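Long-range contacts in cell division control protein 4 (Saccharomyces cerevisiae, PDB 3V7D), which recognises phosphorylated proteins such as the CDK inhibitor SIC1 as the substrate-binding subunit of an SCF ubiquitin ligase, directing their ubiquitination and proteasomal degradation: residues S410-N415 / D432-W437; Y388-L393 / L406-E411; T122-C127 / A449-G454. The protein carries 1 engineered substitution. All blocks are in the same frame, centred on the assembly; numbering follows the deposited sequence.

Contact 1: S410-N415 / D432-W437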
# COMPACT_ATOMS: atom_id res chain seq x y z
N SER B 410 -3.18 21.72 7.92
CA SER B 410 -4.06 22.88 7.84
C SER B 410 -3.39 24.01 8.58
O SER B 410 -2.27 23.85 9.08
CB SER B 410 -5.42 22.58 8.46
OG SER B 410 -5.31 22.40 9.86
N GLU B 411 -4.06 25.15 8.67
CA GLU B 411 -3.50 26.31 9.34
C GLU B 411 -3.05 25.97 10.76
O GLU B 411 -3.83 25.47 11.57
CB GLU B 411 -4.53 27.45 9.37
CG GLU B 411 -4.01 28.73 9.99
CD GLU B 411 -4.97 29.88 9.80
OE1 GLU B 411 -4.97 30.49 8.71
OE2 GLU B 411 -5.73 30.18 10.75
N ASN B 412 -1.76 26.20 11.02
CA ASN B 412 -1.14 25.93 12.32
C ASN B 412 -1.09 24.47 12.75
O ASN B 412 -0.69 24.16 13.87
CB ASN B 412 -1.79 26.77 13.42
CG ASN B 412 -1.58 28.26 13.22
OD1 ASN B 412 -0.50 28.70 12.83
ND2 ASN B 412 -2.63 29.04 13.47
N GLN B 413 -1.47 23.56 11.86
CA GLN B 413 -1.52 22.14 12.23
C GLN B 413 -0.87 21.19 11.22
O GLN B 413 -1.11 21.29 10.01
CB GLN B 413 -2.95 21.69 12.51
CG GLN B 413 -3.58 22.33 13.74
CD GLN B 413 -4.49 21.37 14.47
OE1 GLN B 413 -4.61 20.19 14.11
NE2 GLN B 413 -5.14 21.86 15.52
N PHE B 414 -0.08 20.27 11.74
CA PHE B 414 0.56 19.24 10.94
C PHE B 414 0.53 17.97 11.79
O PHE B 414 1.23 17.88 12.80
CB PHE B 414 1.99 19.65 10.60
CG PHE B 414 2.72 18.68 9.72
CD1 PHE B 414 2.51 18.66 8.35
CD2 PHE B 414 3.65 17.80 10.26
CE1 PHE B 414 3.19 17.78 7.53
CE2 PHE B 414 4.34 16.91 9.45
CZ PHE B 414 4.11 16.90 8.08
N ASN B 415 -0.30 17.01 11.39
CA ASN B 415 -0.55 15.82 12.20
C ASN B 415 -0.17 14.51 11.52
O ASN B 415 -0.39 14.33 10.32
CB ASN B 415 -2.02 15.77 12.62
CG ASN B 415 -2.45 16.98 13.42
OD1 ASN B 415 -1.79 17.35 14.39
ND2 ASN B 415 -3.55 17.61 13.03
N ASP B 432 6.21 25.20 13.95
CA ASP B 432 6.48 26.58 13.57
C ASP B 432 5.85 26.98 12.23
O ASP B 432 5.85 28.16 11.87
CB ASP B 432 7.99 26.88 13.58
CG ASP B 432 8.75 26.10 12.52
OD1 ASP B 432 8.23 25.06 12.05
OD2 ASP B 432 9.86 26.53 12.16
N ALA B 433 5.31 26.00 11.51
CA ALA B 433 4.63 26.29 10.25
C ALA B 433 3.30 27.01 10.50
O ALA B 433 2.61 26.71 11.48
CB ALA B 433 4.40 25.00 9.46
N ASP B 434 2.96 27.96 9.63
CA ASP B 434 1.68 28.66 9.73
C ASP B 434 0.65 28.01 8.81
O ASP B 434 -0.54 27.95 9.13
CB ASP B 434 1.84 30.14 9.34
CG ASP B 434 2.66 30.92 10.35
OD1 ASP B 434 2.54 30.65 11.56
OD2 ASP B 434 3.44 31.80 9.92
N GLN B 435 1.11 27.53 7.66
CA GLN B 435 0.26 26.80 6.73
C GLN B 435 1.01 25.59 6.19
O GLN B 435 2.24 25.62 6.06
CB GLN B 435 -0.17 27.69 5.56
CG GLN B 435 -0.89 28.95 5.96
CD GLN B 435 -2.38 28.75 6.16
OE1 GLN B 435 -2.89 27.64 6.03
NE2 GLN B 435 -3.09 29.84 6.45
N ILE B 436 0.27 24.53 5.88
CA ILE B 436 0.84 23.39 5.18
C ILE B 436 0.19 23.33 3.81
O ILE B 436 -0.99 23.00 3.69
CB ILE B 436 0.55 22.07 5.92
CG1 ILE B 436 0.83 22.22 7.41
CG2 ILE B 436 1.36 20.93 5.30
CD1 ILE B 436 2.28 22.47 7.74
N TRP B 437 0.94 23.67 2.77
CA TRP B 437 0.36 23.76 1.43
C TRP B 437 0.26 22.40 0.76
O TRP B 437 -0.71 22.12 0.06
CB TRP B 437 1.15 24.74 0.56
CG TRP B 437 1.15 26.14 1.10
CD1 TRP B 437 2.24 26.90 1.43
CD2 TRP B 437 -0.00 26.95 1.38
NE1 TRP B 437 1.83 28.13 1.90
CE2 TRP B 437 0.46 28.18 1.88
CE3 TRP B 437 -1.38 26.75 1.26
CZ2 TRP B 437 -0.40 29.21 2.25
CZ3 TRP B 437 -2.24 27.77 1.63
CH2 TRP B 437 -1.74 28.99 2.12
O HOH W 1 0.61 24.82 9.67
O HOH W 2 2.35 28.45 13.63
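Ala-433 O faces Asn-412 CA, and a water lies within hydrogen-bonding distance of both Ala-433 O (2.8 Å) and Asn-412 OD1 (3.0 Å). Asp-434 O takes the backbone N-H of Asn-412 at 2.9 Å (155°), the donor standing well above the carbonyl plane; Glu-411 CA adds a CA-H...O contact of 3.4 Å to the same oxygen. The carboxylate of Asp-434 is engaged elsewhere, OD2 accepting from Asp-453 N. Gln-435 bends at chi2 (-86°), which swings CD over toward Glu-411, and NE2 comes 3.0 Å from Glu-411 OE1, with amide and carboxylate planes 70° apart. Ile-436 points toward segment 410-415: its CG1 lies 3.4 Å from Gln-413 O, while CD1 packs 3.9 Å from Phe-414 CD1, the two side chains crossing at about a right angle. In this WD40 propeller the type II turn 410-413, between two strands of one blade, is thus laid against the first strand of the next blade. The backbone bond from Asn-412 N to Asp-434 O uses no side-chain atom, whereas the Glu-411 to Gln-435 approach and the apolar contact of Ile-436 with Phe-414 do.

Contact 2: Y388-L393 / L406-E411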
# COMPACT_ATOMS: atom_id res chain seq x y z
N TYR B 388 -11.27 11.70 11.69
CA TYR B 388 -10.40 12.65 12.39
C TYR B 388 -10.86 14.08 12.17
O TYR B 388 -11.56 14.38 11.20
CB TYR B 388 -8.94 12.49 11.96
CG TYR B 388 -8.34 11.15 12.31
CD1 TYR B 388 -8.00 10.84 13.62
CD2 TYR B 388 -8.09 10.20 11.32
CE1 TYR B 388 -7.45 9.61 13.94
CE2 TYR B 388 -7.54 8.98 11.63
CZ TYR B 388 -7.22 8.69 12.94
OH TYR B 388 -6.67 7.46 13.24
N HIS B 389 -10.44 14.97 13.07
CA HIS B 389 -10.78 16.38 12.97
C HIS B 389 -9.66 17.24 13.55
O HIS B 389 -9.25 17.03 14.69
CB HIS B 389 -12.09 16.65 13.71
CG HIS B 389 -13.00 17.60 13.01
ND1 HIS B 389 -14.20 17.22 12.45
CD2 HIS B 389 -12.88 18.93 12.76
CE1 HIS B 389 -14.79 18.27 11.91
NE2 HIS B 389 -14.01 19.32 12.08
N HIS B 390 -9.16 18.18 12.77
CA HIS B 390 -8.19 19.13 13.29
C HIS B 390 -8.87 20.01 14.34
O HIS B 390 -9.93 20.58 14.08
CB HIS B 390 -7.57 19.96 12.16
CG HIS B 390 -6.56 19.21 11.35
ND1 HIS B 390 -5.61 19.85 10.57
CD2 HIS B 390 -6.34 17.88 11.21
CE1 HIS B 390 -4.85 18.94 9.98
NE2 HIS B 390 -5.28 17.74 10.34
N THR B 391 -8.28 20.09 15.52
CA THR B 391 -8.93 20.70 16.68
C THR B 391 -9.23 22.19 16.52
O THR B 391 -10.10 22.72 17.21
CB THR B 391 -8.11 20.50 17.98
OG1 THR B 391 -6.76 20.93 17.77
CG2 THR B 391 -8.11 19.03 18.38
N ASN B 392 -8.50 22.88 15.65
CA ASN B 392 -8.78 24.30 15.45
C ASN B 392 -9.85 24.53 14.39
O ASN B 392 -10.16 25.67 14.05
CB ASN B 392 -7.51 25.11 15.16
CG ASN B 392 -6.83 24.73 13.86
OD1 ASN B 392 -7.31 23.85 13.13
ND2 ASN B 392 -5.72 25.39 13.56
N LEU B 393 -10.41 23.44 13.88
CA LEU B 393 -11.53 23.49 12.95
C LEU B 393 -11.21 24.28 11.69
O LEU B 393 -12.09 24.85 11.05
CB LEU B 393 -12.77 24.07 13.65
CG LEU B 393 -13.18 23.34 14.92
CD1 LEU B 393 -14.38 24.00 15.57
CD2 LEU B 393 -13.45 21.86 14.63
N LEU B 406 -1.49 8.24 8.15
CA LEU B 406 -2.11 9.44 7.62
C LEU B 406 -1.33 10.67 8.11
O LEU B 406 -1.05 10.80 9.30
CB LEU B 406 -3.57 9.55 8.08
CG LEU B 406 -4.29 10.88 7.86
CD1 LEU B 406 -4.52 11.15 6.39
CD2 LEU B 406 -5.62 10.96 8.65
N VAL B 407 -0.97 11.55 7.18
CA VAL B 407 -0.39 12.83 7.53
C VAL B 407 -1.29 13.92 6.97
O VAL B 407 -1.60 13.91 5.78
CB VAL B 407 1.03 13.00 6.96
CG1 VAL B 407 1.58 14.38 7.32
CG2 VAL B 407 1.96 11.92 7.48
N SER B 408 -1.73 14.85 7.81
CA SER B 408 -2.66 15.90 7.36
C SER B 408 -2.19 17.29 7.75
O SER B 408 -1.46 17.46 8.73
CB SER B 408 -4.06 15.64 7.90
OG SER B 408 -4.05 15.47 9.31
N GLY B 409 -2.60 18.29 6.98
CA GLY B 409 -2.18 19.65 7.24
C GLY B 409 -3.28 20.69 7.10
O GLY B 409 -4.19 20.57 6.28
N SER B 410 -3.18 21.72 7.92
CA SER B 410 -4.06 22.88 7.84
C SER B 410 -3.39 24.01 8.58
O SER B 410 -2.27 23.85 9.08
CB SER B 410 -5.42 22.58 8.46
OG SER B 410 -5.31 22.40 9.86
N GLU B 411 -4.06 25.15 8.67
CA GLU B 411 -3.50 26.31 9.34
C GLU B 411 -3.05 25.97 10.76
O GLU B 411 -3.83 25.47 11.57
CB GLU B 411 -4.53 27.45 9.37
CG GLU B 411 -4.01 28.73 9.99
CD GLU B 411 -4.97 29.88 9.80
OE1 GLU B 411 -4.97 30.49 8.71
OE2 GLU B 411 -5.73 30.18 10.75
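His-390 and Ser-408 are arranged as in the Asp-His-Ser/Thr-Trp tetrad of WD40 repeats, and they join two successive blades of the propeller: His-390, just past strand 384-389, reaches across to strand 405-410 of the next blade. The imidazole lies edge-on to the strand and spans two serines: NE2 is hydrogen-bonded to Ser-408 OG at 2.8 Å and ND1 to Ser-410 OG at 2.7 Å, both bonds nearly straight. Chi1 (-76°) sets CG anti to the carbonyl carbon; the ring beyond it reaches the strand, and its edge lies in plane with Gly-409 CA and Ser-410 N; CE1 comes 3.7 Å from Gly-409 C. Two bonds on opposite flanks of the ring fix its rotation and satisfy both nitrogens in a buried setting. Ser-410 OG has a second partner in Ser-394 OG. Tyr-417, which touches Ser-408, probably stands where the canonical tetrad has tryptophan. Two residues before Ser-408, Leu-406 CD2 meets Tyr-388 CD2 at 3.7 Å, and the tyrosine ring also meets that of Tyr-417. At the other end, within the type I turn 390-393, Asn-392 holds the chain beyond the strand: its OD1 bonds to Ser-394 OG, while ND2 donates to Glu-411 O at 2.7 Å, the oxygen lying exactly in the amide plane of Asn-392.

Contact 3: T122-C127 / A449-G454; sequences TSVITC and AVEKDG
Ile-125 and Ala-449 make the apolar part of this contact: the Ala-449 methyl fits against the branch point of Ile-125, with CB 3.8 Å from Ile-125 CG2, equally close to Ile-125 CB, and 3.9 Å from Ile-125 CG1. Both residues are buried, and Trp-437 touches Ile-125 as well as Val-124. The fold explains the meeting of segments so far apart in sequence. Strand 125-131 begins the first complete blade of the WD40 propeller, and strand 445-452 belongs to the blade that the N-terminal strand 113-118 completes, so this is the seam just after the ring closes on itself. Polar and mixed contacts lie further out, around Ser-123. Its OG comes 3.5 Å from Glu-451 OE1, and its CB rests 3.6 Å from Gly-454 O. Glu-451 has CG anti to the backbone N (chi1 173°) and is extended beyond it, which lays CG and CD beside Ser-123 CB, each 4.0 Å away; its side chain also touches Trp-437. An alanine here, without the carboxylate and CG, would probably leave Ser-123 OG without that neighbour and the Trp-437 ring less covered. The backbone oxygen of Ser-123 is held separately by a weak hydrogen bond from Trp-437 NE1.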
# COMPACT_ATOMS: atom_id res chain seq x y z
N THR B 122 6.99 33.48 -3.56
CA THR B 122 5.69 33.70 -2.92
C THR B 122 5.53 32.72 -1.76
O THR B 122 6.17 31.67 -1.74
CB THR B 122 4.52 33.54 -3.91
OG1 THR B 122 4.57 32.24 -4.51
CG2 THR B 122 4.60 34.59 -5.01
N SER B 123 4.68 33.07 -0.81
CA SER B 123 4.53 32.27 0.40
C SER B 123 3.61 31.07 0.19
O SER B 123 3.59 30.14 0.99
CB SER B 123 4.03 33.12 1.56
OG SER B 123 2.74 33.65 1.29
N VAL B 124 2.85 31.09 -0.90
CA VAL B 124 1.92 30.00 -1.20
C VAL B 124 2.48 29.07 -2.27
O VAL B 124 2.84 29.51 -3.36
CB VAL B 124 0.55 30.53 -1.67
CG1 VAL B 124 -0.39 29.37 -1.96
CG2 VAL B 124 -0.04 31.46 -0.63
N ILE B 125 2.54 27.78 -1.96
CA ILE B 125 2.94 26.77 -2.92
C ILE B 125 1.68 26.09 -3.45
O ILE B 125 0.82 25.69 -2.67
CB ILE B 125 3.85 25.71 -2.27
CG1 ILE B 125 5.04 26.38 -1.59
CG2 ILE B 125 4.31 24.68 -3.30
CD1 ILE B 125 5.80 27.33 -2.48
N THR B 126 1.57 25.96 -4.77
CA THR B 126 0.32 25.52 -5.38
C THR B 126 0.30 24.03 -5.72
O THR B 126 -0.76 23.43 -5.83
CB THR B 126 0.01 26.30 -6.67
OG1 THR B 126 1.04 26.06 -7.63
CG2 THR B 126 -0.07 27.79 -6.37
N CYS B 127 1.47 23.45 -5.90
CA CYS B 127 1.54 22.04 -6.28
C CYS B 127 2.89 21.43 -5.94
O CYS B 127 3.92 22.12 -5.91
CB CYS B 127 1.22 21.86 -7.77
SG CYS B 127 2.10 22.97 -8.89
N ALA B 449 5.52 21.26 1.77
CA ALA B 449 5.65 22.66 1.38
C ALA B 449 4.84 23.48 2.37
O ALA B 449 3.63 23.30 2.50
CB ALA B 449 5.12 22.86 -0.03
N VAL B 450 5.52 24.37 3.09
CA VAL B 450 4.87 25.11 4.15
C VAL B 450 5.06 26.61 4.03
O VAL B 450 5.86 27.09 3.22
CB VAL B 450 5.40 24.69 5.54
CG1 VAL B 450 5.28 23.20 5.73
CG2 VAL B 450 6.84 25.15 5.71
N GLU B 451 4.31 27.35 4.84
CA GLU B 451 4.48 28.78 4.97
C GLU B 451 4.81 29.09 6.42
O GLU B 451 4.22 28.53 7.34
CB GLU B 451 3.20 29.52 4.57
CG GLU B 451 3.26 31.02 4.83
CD GLU B 451 1.93 31.72 4.60
OE1 GLU B 451 1.27 31.44 3.58
OE2 GLU B 451 1.55 32.56 5.45
N LYS B 452 5.77 29.99 6.61
CA LYS B 452 6.11 30.45 7.95
C LYS B 452 6.55 31.90 7.91
O LYS B 452 7.52 32.25 7.23
CB LYS B 452 7.22 29.58 8.56
CG LYS B 452 7.78 30.12 9.86
CD LYS B 452 8.83 29.18 10.43
CE LYS B 452 9.77 29.91 11.39
NZ LYS B 452 9.04 30.57 12.51
N ASP B 453 5.80 32.75 8.61
CA ASP B 453 6.09 34.18 8.69
C ASP B 453 6.22 34.84 7.32
O ASP B 453 7.18 35.56 7.06
CB ASP B 453 7.35 34.43 9.52
CG ASP B 453 7.18 34.00 10.97
OD1 ASP B 453 6.04 34.03 11.47
OD2 ASP B 453 8.19 33.63 11.60
N GLY B 454 5.25 34.58 6.45
CA GLY B 454 5.18 35.26 5.17
C GLY B 454 6.13 34.73 4.11
O GLY B 454 6.35 35.39 3.09

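The three contacts follow one another round the propeller, across successive blade boundaries. Contacts 1 and 2 have centres about 9 Å apart and share Ser-410 and Glu-411; their strands pair directly, with Ser-408 N 2.9 Å from Asn-415 O. Contact 1 passes to contact 3, centres about 10 Å apart, through neighbouring strands of one sheet: Trp-437 N lies 2.7 Å from Ala-449 O, and Asp-434 and Gln-435 form a classic beta bulge opposite Glu-451. Contacts 2 and 3 do not touch, their nearest atoms being about 8 Å apart. The bound peptide packs a polar side chain on Trp-437 of contact 1 and on Val-124 of contact 3, consistent with the 122-127 / 449-454 boundary bordering the peptide-binding surface.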